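Local coordinates for protein acyl-CoA dehydrogenase (Bacillus subtilis, PDB 5LNX) that uses bound FAD to oxidise saturated acyl-CoA thioesters to their 2,3-dehydroacyl-CoA products, passing the electrons to an acceptor, at residues G119-T124 with H231-N236; F167-P172 with H177-F182. One frame throughout, in Å; residues are numbered along the deposited sequence.

Contact 1 of 2, residues G119-T124 with H231-N236; sequences GAFALT and HIAMAN. With FAD (flavin-adenine dinucleotide), chain S.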
ATOM      1  N   GLY D 119      29.066  25.551   1.642  1.00 39.05           N
ATOM      2  CA  GLY D 119      27.932  26.236   1.042  1.00 34.72           C
ATOM      3  C   GLY D 119      26.607  25.890   1.703  1.00 32.76           C
ATOM      4  O   GLY D 119      26.399  24.779   2.181  1.00 26.04           O
ATOM      5  N   ALA D 120      25.683  26.844   1.653  1.00 32.90           N
ATOM      6  CA  ALA D 120      24.378  26.693   2.263  1.00 35.42           C
ATOM      7  C   ALA D 120      23.360  27.398   1.361  1.00 37.41           C
ATOM      8  O   ALA D 120      23.753  28.156   0.488  1.00 35.20           O
ATOM      9  CB  ALA D 120      24.367  27.343   3.623  1.00 37.99           C
ATOM     10  N   PHE D 121      22.070  27.225   1.664  1.00 40.43           N
ATOM     11  CA  PHE D 121      20.942  27.622   0.746  1.00 37.88           C
ATOM     12  C   PHE D 121      19.800  28.520   1.177  1.00 38.69           C
ATOM     13  O   PHE D 121      19.064  29.049   0.338  1.00 54.57           O
ATOM     14  CB  PHE D 121      20.448  26.370   0.010  1.00 41.64           C
ATOM     15  CG  PHE D 121      19.288  26.601  -0.909  1.00 38.58           C
ATOM     16  CD1 PHE D 121      19.450  27.327  -2.082  1.00 35.62           C
ATOM     17  CD2 PHE D 121      18.042  26.048  -0.621  1.00 38.59           C
ATOM     18  CE1 PHE D 121      18.399  27.476  -2.967  1.00 36.12           C
ATOM     19  CE2 PHE D 121      16.975  26.218  -1.493  1.00 39.22           C
ATOM     20  CZ  PHE D 121      17.157  26.931  -2.672  1.00 37.45           C
ATOM     21  N   ALA D 122      19.660  28.776   2.445  1.00 32.16           N
ATOM     22  CA  ALA D 122      18.776  29.876   2.832  1.00 29.79           C
ATOM     23  C   ALA D 122      17.560  30.346   1.963  1.00 29.85           C
ATOM     24  O   ALA D 122      17.460  31.529   1.567  1.00 32.89           O
ATOM     25  CB  ALA D 122      19.507  31.107   3.372  1.00 28.58           C
ATOM     26  N   LEU D 123      16.546  29.490   1.879  1.00 27.23           N
ATOM     27  CA  LEU D 123      15.215  29.852   1.314  1.00 23.25           C
ATOM     28  C   LEU D 123      14.076  29.828   2.329  1.00 22.14           C
ATOM     29  O   LEU D 123      13.351  30.824   2.510  1.00 30.49           O
ATOM     30  CB  LEU D 123      14.895  28.895   0.182  1.00 22.63           C
ATOM     31  CG  LEU D 123      13.551  28.998  -0.515  1.00 20.40           C
ATOM     32  CD1 LEU D 123      13.318  30.364  -1.142  1.00 19.72           C
ATOM     33  CD2 LEU D 123      13.475  27.884  -1.549  1.00 20.07           C
ATOM     34  N   THR D 124      13.955  28.710   3.025  1.00 18.83           N
ATOM     35  CA  THR D 124      12.815  28.439   3.919  1.00 17.87           C
ATOM     36  C   THR D 124      12.717  29.378   5.142  1.00 19.26           C
ATOM     37  O   THR D 124      13.745  29.765   5.741  1.00 20.13           O
ATOM     38  CB  THR D 124      12.856  26.963   4.420  1.00 15.69           C
ATOM     39  OG1 THR D 124      12.933  26.106   3.276  1.00 13.54           O
ATOM     40  CG2 THR D 124      11.623  26.587   5.237  1.00 14.26           C
ATOM     41  N   HIS D 231      13.021  32.101  -9.593  1.00 35.96           N
ATOM     42  CA  HIS D 231      13.454  31.287 -10.723  1.00 34.64           C
ATOM     43  C   HIS D 231      14.780  30.575 -10.440  1.00 38.15           C
ATOM     44  O   HIS D 231      14.934  29.388 -10.761  1.00 40.46           O
ATOM     45  CB  HIS D 231      13.583  32.150 -11.977  1.00 32.22           C
ATOM     46  CG  HIS D 231      14.209  31.448 -13.141  1.00 35.06           C
ATOM     47  ND1 HIS D 231      13.595  30.407 -13.807  1.00 38.18           N
ATOM     48  CD2 HIS D 231      15.394  31.647 -13.769  1.00 36.09           C
ATOM     49  CE1 HIS D 231      14.371  30.000 -14.798  1.00 35.30           C
ATOM     50  NE2 HIS D 231      15.474  30.728 -14.789  1.00 35.25           N
ATOM     51  N   ILE D 232      15.718  31.308  -9.849  1.00 34.59           N
ATOM     52  CA  ILE D 232      17.057  30.794  -9.537  1.00 35.88           C
ATOM     53  C   ILE D 232      16.968  29.612  -8.551  1.00 39.66           C
ATOM     54  O   ILE D 232      17.541  28.526  -8.760  1.00 41.22           O
ATOM     55  CB  ILE D 232      17.906  31.913  -8.877  1.00 33.58           C
ATOM     56  CG1 ILE D 232      18.594  32.813  -9.906  1.00 32.10           C
ATOM     57  N   ALA D 233      16.208  29.847  -7.487  1.00 38.25           N
ATOM     58  CA  ALA D 233      15.890  28.848  -6.468  1.00 36.54           C
ATOM     59  C   ALA D 233      15.355  27.530  -7.043  1.00 40.40           C
ATOM     60  O   ALA D 233      15.967  26.473  -6.894  1.00 45.42           O
ATOM     61  CB  ALA D 233      14.886  29.411  -5.480  1.00 34.13           C
ATOM     62  N   MET D 234      14.201  27.605  -7.694  1.00 42.73           N
ATOM     63  CA  MET D 234      13.540  26.422  -8.268  1.00 45.38           C
ATOM     64  C   MET D 234      14.400  25.703  -9.314  1.00 40.96           C
ATOM     65  O   MET D 234      14.479  24.475  -9.328  1.00 37.36           O
ATOM     66  CB  MET D 234      12.196  26.803  -8.891  1.00 51.15           C
ATOM     67  CG  MET D 234      11.139  27.217  -7.868  1.00 57.24           C
ATOM     68  SD  MET D 234      10.616  25.866  -6.769  1.00 64.92           S
ATOM     69  CE  MET D 234       9.493  24.870  -7.804  1.00 65.21           C
ATOM     70  N   ALA D 235      15.086  26.488 -10.143  1.00 42.27           N
ATOM     71  CA  ALA D 235      15.950  25.957 -11.213  1.00 41.92           C
ATOM     72  C   ALA D 235      16.979  24.967 -10.674  1.00 42.97           C
ATOM     73  O   ALA D 235      17.207  23.902 -11.255  1.00 40.78           O
ATOM     74  CB  ALA D 235      16.668  27.089 -11.927  1.00 39.55           C
ATOM     75  N   ASN D 236      17.580  25.347  -9.554  1.00 39.35           N
ATOM     76  CA  ASN D 236      18.591  24.545  -8.888  1.00 41.72           C
ATOM     77  C   ASN D 236      17.978  23.431  -8.053  1.00 41.31           C
ATOM     78  O   ASN D 236      18.543  22.336  -7.930  1.00 43.85           O
ATOM     79  CB  ASN D 236      19.445  25.443  -7.992  1.00 45.26           C
ATOM     80  CG  ASN D 236      20.433  26.284  -8.780  1.00 47.31           C
ATOM     81  OD1 ASN D 236      20.517  27.496  -8.612  1.00 48.88           O
ATOM     82  ND2 ASN D 236      21.195  25.637  -9.637  1.00 50.68           N
TER
HETATM   83  PA  FAD S 402       4.740  22.941   5.114  1.00 23.70           P
HETATM   84  O1A FAD S 402       5.332  23.215   3.742  1.00 21.20           O
HETATM   85  O2A FAD S 402       3.863  23.902   5.847  1.00 24.11           O
HETATM   86  O5B FAD S 402       3.878  21.597   4.903  1.00 23.76           O
HETATM   87  C5B FAD S 402       3.262  20.846   5.939  1.00 22.85           C
HETATM   88  C4B FAD S 402       2.650  19.625   5.256  1.00 20.47           C
HETATM   89  O4B FAD S 402       1.583  20.106   4.475  1.00 19.65           O
HETATM   90  C3B FAD S 402       3.621  18.925   4.318  1.00 19.26           C
HETATM   91  O3B FAD S 402       3.382  17.512   4.282  1.00 18.05           O
HETATM   92  C2B FAD S 402       3.302  19.485   2.962  1.00 18.83           C
HETATM   93  O2B FAD S 402       3.368  18.470   1.975  1.00 16.52           O
HETATM   94  C1B FAD S 402       1.866  19.874   3.113  1.00 19.49           C
HETATM   95  N9A FAD S 402       1.416  21.012   2.324  1.00 20.07           N
HETATM   96  C8A FAD S 402       1.455  22.328   2.633  1.00 21.10           C
HETATM   97  N7A FAD S 402       0.834  23.051   1.651  1.00 21.71           N
HETATM   98  C5A FAD S 402       0.408  22.172   0.706  1.00 21.00           C
HETATM   99  C6A FAD S 402      -0.325  22.201  -0.563  1.00 21.76           C
HETATM  100  N6A FAD S 402      -0.738  23.352  -1.112  1.00 24.15           N
HETATM  101  N1A FAD S 402      -0.597  21.026  -1.172  1.00 22.26           N
HETATM  102  C2A FAD S 402      -0.241  19.825  -0.693  1.00 19.46           C
HETATM  103  N3A FAD S 402       0.432  19.727   0.457  1.00 19.74           N
HETATM  104  C4A FAD S 402       0.765  20.828   1.182  1.00 20.60           C
HETATM  105  N1  FAD S 402      15.116  24.779   3.724  1.00 23.31           N
HETATM  106  C2  FAD S 402      16.006  25.491   2.992  1.00 24.04           C
HETATM  107  O2  FAD S 402      15.619  26.558   2.499  1.00 21.94           O
HETATM  108  N3  FAD S 402      17.277  25.096   2.763  1.00 26.15           N
HETATM  109  C4  FAD S 402      17.760  23.953   3.267  1.00 26.86           C
HETATM  110  O4  FAD S 402      18.944  23.591   3.059  1.00 29.24           O
HETATM  111  C4X FAD S 402      16.852  23.133   4.094  1.00 26.08           C
HETATM  112  N5  FAD S 402      17.276  21.971   4.635  1.00 28.69           N
HETATM  113  C5X FAD S 402      16.449  21.232   5.411  1.00 25.87           C
HETATM  114  C6  FAD S 402      16.965  20.107   5.999  1.00 26.07           C
HETATM  115  C7  FAD S 402      16.181  19.284   6.769  1.00 25.20           C
HETATM  116  C7M FAD S 402      16.834  18.018   7.261  1.00 24.31           C
HETATM  117  C8  FAD S 402      14.765  19.668   7.016  1.00 24.49           C
HETATM  118  C8M FAD S 402      13.826  18.837   7.849  1.00 26.11           C
HETATM  119  C9  FAD S 402      14.260  20.817   6.460  1.00 23.59           C
HETATM  120  C9A FAD S 402      15.043  21.639   5.660  1.00 23.53           C
HETATM  121  N10 FAD S 402      14.568  22.875   5.113  1.00 21.40           N
HETATM  122  C10 FAD S 402      15.461  23.620   4.303  1.00 23.54           C
HETATM  123  C1' FAD S 402      13.169  23.303   5.265  1.00 17.21           C
HETATM  124  C2' FAD S 402      12.286  22.451   4.324  1.00 15.39           C
HETATM  125  O2' FAD S 402      12.540  22.654   2.921  1.00 14.28           O
HETATM  126  C3' FAD S 402      10.812  22.656   4.640  1.00 14.32           C
HETATM  127  O3' FAD S 402      10.504  21.901   5.811  1.00 11.87           O
HETATM  128  C4' FAD S 402       9.929  22.263   3.465  1.00 14.90           C
HETATM  129  O4' FAD S 402      10.142  23.190   2.386  1.00 14.83           O
HETATM  130  C5' FAD S 402       8.427  22.190   3.840  1.00 17.01           C
HETATM  131  O5' FAD S 402       7.874  23.333   4.496  1.00 17.39           O
HETATM  132  P   FAD S 402       7.342  23.319   6.040  1.00 20.48           P
HETATM  133  O1P FAD S 402       6.791  24.677   6.437  1.00 20.76           O
HETATM  134  O2P FAD S 402       8.403  22.704   6.911  1.00 20.30           O
HETATM  135  O3P FAD S 402       5.953  22.493   6.090  1.00 22.48           O

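Contact 2 of 2, residues F167-P172 with H177-F182; sequences FALTAP and HGISAF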
ATOM      1  N   PHE D 167      17.737  34.124  -0.180  1.00 27.92           N
ATOM      2  CA  PHE D 167      16.629  34.678  -0.949  1.00 30.06           C
ATOM      3  C   PHE D 167      15.825  35.655  -0.106  1.00 27.71           C
ATOM      4  O   PHE D 167      15.445  35.346   1.024  1.00 28.26           O
ATOM      5  CB  PHE D 167      15.741  33.551  -1.503  1.00 30.52           C
ATOM      6  CG  PHE D 167      16.482  32.607  -2.396  1.00 31.98           C
ATOM      7  CD1 PHE D 167      16.600  32.851  -3.748  1.00 31.75           C
ATOM      8  CD2 PHE D 167      17.135  31.509  -1.855  1.00 34.50           C
ATOM      9  CE1 PHE D 167      17.319  31.992  -4.556  1.00 34.32           C
ATOM     10  CE2 PHE D 167      17.873  30.660  -2.651  1.00 34.49           C
ATOM     11  CZ  PHE D 167      17.961  30.893  -4.008  1.00 34.17           C
ATOM     12  N   ALA D 168      15.530  36.808  -0.693  1.00 25.47           N
ATOM     13  CA  ALA D 168      14.943  37.930   0.052  1.00 25.99           C
ATOM     14  C   ALA D 168      14.159  38.874  -0.866  1.00 24.85           C
ATOM     15  O   ALA D 168      14.588  39.141  -1.980  1.00 27.68           O
ATOM     16  CB  ALA D 168      16.039  38.674   0.809  1.00 25.27           C
ATOM     17  N   LEU D 169      13.013  39.362  -0.386  1.00 25.20           N
ATOM     18  CA  LEU D 169      12.160  40.346  -1.128  1.00 26.49           C
ATOM     19  C   LEU D 169      12.830  41.692  -1.420  1.00 26.40           C
ATOM     20  O   LEU D 169      13.255  42.394  -0.495  1.00 25.65           O
ATOM     21  CB  LEU D 169      10.893  40.654  -0.334  1.00 26.94           C
ATOM     22  CG  LEU D 169       9.855  39.554  -0.236  1.00 26.56           C
ATOM     23  CD1 LEU D 169       8.784  39.965   0.759  1.00 26.13           C
ATOM     24  CD2 LEU D 169       9.252  39.237  -1.590  1.00 28.69           C
ATOM     25  N   THR D 170      12.942  42.026  -2.706  1.00 32.20           N
ATOM     26  CA  THR D 170      13.409  43.397  -3.142  1.00 35.30           C
ATOM     27  C   THR D 170      12.439  44.736  -3.199  1.00 39.46           C
ATOM     28  O   THR D 170      12.826  45.800  -2.578  1.00 49.79           O
ATOM     29  CB  THR D 170      14.425  43.235  -4.349  1.00 34.00           C
ATOM     30  OG1 THR D 170      14.039  42.185  -5.258  1.00 34.39           O
ATOM     31  CG2 THR D 170      15.849  42.900  -3.861  1.00 34.06           C
ATOM     32  N   ALA D 171      11.271  44.872  -3.883  1.00 35.79           N
ATOM     33  CA  ALA D 171      10.274  43.943  -4.459  1.00 33.58           C
ATOM     34  C   ALA D 171       9.235  43.185  -3.536  1.00 35.61           C
ATOM     35  O   ALA D 171       8.897  42.026  -3.825  1.00 37.55           O
ATOM     36  CB  ALA D 171      11.030  42.813  -5.047  1.00 36.80           C
ATOM     37  N   PRO D 172       8.577  43.811  -2.575  1.00 33.98           N
ATOM     38  CA  PRO D 172       7.512  43.158  -1.783  1.00 36.47           C
ATOM     39  C   PRO D 172       6.110  43.085  -2.442  1.00 43.79           C
ATOM     40  O   PRO D 172       5.329  42.187  -2.107  1.00 48.68           O
ATOM     41  CB  PRO D 172       7.453  43.991  -0.491  1.00 35.31           C
ATOM     42  CG  PRO D 172       8.859  44.450  -0.285  1.00 36.58           C
ATOM     43  CD  PRO D 172       9.462  44.623  -1.651  1.00 35.58           C
ATOM     44  N   HIS D 177       7.356  37.099  -7.671  1.00 38.36           N
ATOM     45  CA  HIS D 177       8.102  37.749  -8.765  1.00 32.79           C
ATOM     46  C   HIS D 177       9.026  38.865  -8.297  1.00 26.67           C
ATOM     47  O   HIS D 177       9.783  39.421  -9.090  1.00 25.81           O
ATOM     48  CB  HIS D 177       7.127  38.259  -9.799  1.00 37.42           C
ATOM     49  CG  HIS D 177       6.515  37.165 -10.609  1.00 42.71           C
ATOM     50  ND1 HIS D 177       5.269  36.639 -10.333  1.00 52.47           N
ATOM     51  CD2 HIS D 177       6.991  36.475 -11.671  1.00 45.39           C
ATOM     52  CE1 HIS D 177       4.995  35.688 -11.209  1.00 55.17           C
ATOM     53  NE2 HIS D 177       6.020  35.576 -12.037  1.00 53.35           N
ATOM     54  N   GLY D 178       8.968  39.183  -7.009  1.00 22.69           N
ATOM     55  CA  GLY D 178       9.767  40.276  -6.413  1.00 23.40           C
ATOM     56  C   GLY D 178      10.858  39.795  -5.452  1.00 23.19           C
ATOM     57  O   GLY D 178      11.429  40.588  -4.678  1.00 18.64           O
ATOM     58  N   ILE D 179      11.119  38.493  -5.516  1.00 21.38           N
ATOM     59  CA  ILE D 179      12.185  37.859  -4.782  1.00 20.97           C
ATOM     60  C   ILE D 179      13.516  37.990  -5.529  1.00 27.33           C
ATOM     61  O   ILE D 179      13.624  37.666  -6.717  1.00 27.03           O
ATOM     62  CB  ILE D 179      11.890  36.366  -4.591  1.00 20.34           C
ATOM     63  CG1 ILE D 179      10.789  36.175  -3.544  1.00 19.59           C
ATOM     64  CG2 ILE D 179      13.140  35.619  -4.156  1.00 18.88           C
ATOM     65  CD1 ILE D 179      10.101  34.843  -3.638  1.00 19.33           C
ATOM     66  N   SER D 180      14.542  38.391  -4.785  1.00 33.42           N
ATOM     67  CA  SER D 180      15.921  38.410  -5.275  1.00 34.53           C
ATOM     68  C   SER D 180      16.808  37.380  -4.557  1.00 31.76           C
ATOM     69  O   SER D 180      16.497  36.939  -3.449  1.00 28.10           O
ATOM     70  CB  SER D 180      16.518  39.809  -5.096  1.00 37.65           C
ATOM     71  OG  SER D 180      16.075  40.671  -6.132  1.00 48.40           O
ATOM     72  N   ALA D 181      17.938  37.066  -5.178  1.00 30.41           N
ATOM     73  CA  ALA D 181      18.887  36.103  -4.617  1.00 29.66           C
ATOM     74  C   ALA D 181      20.224  36.737  -4.327  1.00 33.26           C
ATOM     75  O   ALA D 181      20.780  37.472  -5.158  1.00 37.57           O
ATOM     76  CB  ALA D 181      19.061  34.913  -5.540  1.00 30.33           C
ATOM     77  N   PHE D 182      20.780  36.374  -3.172  1.00 37.13           N
ATOM     78  CA  PHE D 182      21.999  37.007  -2.621  1.00 36.20           C
ATOM     79  C   PHE D 182      23.084  36.012  -2.171  1.00 34.51           C
ATOM     80  O   PHE D 182      22.799  35.008  -1.511  1.00 34.27           O
ATOM     81  CB  PHE D 182      21.625  37.885  -1.441  1.00 35.52           C
ATOM     82  CG  PHE D 182      20.732  39.035  -1.802  1.00 38.23           C
ATOM     83  CD1 PHE D 182      21.265  40.270  -2.132  1.00 38.58           C
ATOM     84  CD2 PHE D 182      19.350  38.885  -1.796  1.00 44.57           C
ATOM     85  CE1 PHE D 182      20.440  41.335  -2.452  1.00 39.17           C
ATOM     86  CE2 PHE D 182      18.516  39.950  -2.104  1.00 43.27           C
ATOM     87  CZ  PHE D 182      19.065  41.177  -2.439  1.00 39.85           C
TER

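Contact 1 of 2, residues G119-T124 with H231-N236
Across this small, buried contact the apolar packing converges on one methyl group: CB of A233, on the helix, meets the ring of F121 and the branched end of L123. F121 approaches with the far corner of its ring, CZ lying 4.4 Å from A233 CB, and the methyl sits at the ring edge. L123 brings CD2 to the same methyl, also 4.4 Å from A233 CB; a branched aliphatic fits this buried apolar spot. Both CG atoms stand anti to the backbone N (chi1 178° in F121), which lays the two side chains against the helix. Alanine suits the helix position because its short side chain lets the backbones approach: L123 CA and A233 CA are 7.9 Å apart.

The polar interactions belong to the flavin. O2 of the FAD pyrimidine ring is gripped by two consecutive backbone amides: L123 N at 3.1 Å with a bent bond (143°), and T124 N at 2.8 Å, straighter at 164°. The hydroxyl of T124 donates to N1, with OG1 2.6 Å from FAD N1. Threonine fits here because its hydroxyl serves the ring while its methyl, CG2, lies 3.6 Å from C1' of the FAD ribityl chain. F121 takes part as well, its CD2 3.6 Å from FAD N3: a flat ring can reach from flavin to helix, different parts of its rim bordering each. Donors at N1 and O2 would probably stabilise negative charge there on flavin reduction.

The arrangement joins the middle, beta domain to helix 229-265 of the C-terminal helical domain beside the cofactor. L237, one turn further along that helix, also touches F121 and L123, helix 94-99 packs on I232 and A235, and strand 163-169 runs beside strand 119-120.

Contact 2 of 2, residues F167-P172 with H177-F182
F167-L169 and I179-A181 pair as antiparallel strands, with A168 and S180 forming a hydrogen-bonded pair: A168 N to S180 O and S180 N to A168 O are both 2.9 Å. On the face of F167, L169, A181 and I179, the side chains are apolar. The F167 ring brings CE1 to 3.5 Å from A181 CB, where a small residue accommodates it, and L169 CD2 lies obliquely across I179 CG1 at 3.9 Å. This is the closing end of a beta hairpin in the middle domain of the acyl-CoA dehydrogenase fold, with strand 222-223 flanking I179-F182. On the side of A168 and S180, the hydroxyl of T170, from the turn, and that of S180 share a hydrogen bond, OG1 to OG 2.7 Å, and S180 OG is also bonded to the backbone N of G227. The ring of F182 presents its edge to the methyl of T170, CZ 3.9 Å from T170 CG2, while its CE2 makes a plain apolar touch 4.0 Å from A168 CB. A valine in place of T170 would probably leave S180 OG without its partner across the hairpin.

Both contacts are buried, but contact 1 lies deeper, its centre about 12 Å from the chain's centre, against about 23 Å for that of contact 2, whose turn reaches the surface. Contact 2 is nested in the stretch of chain that contact 1 closes, and strands 119-120 and 163-169 are neighbours in one sheet. F167 connects them: its ring meets that of F121 with planes at about 70° and also reaches A233 and L123, while its N is probably hydrogen-bonded to A122 O. Contact 1 joins a loop to a helix through sparse apolar touches and spends its amides on the flavin; contact 2 joins two strands through backbone hydrogen bonds, an apolar face and a T170-S180 hydroxyl pair.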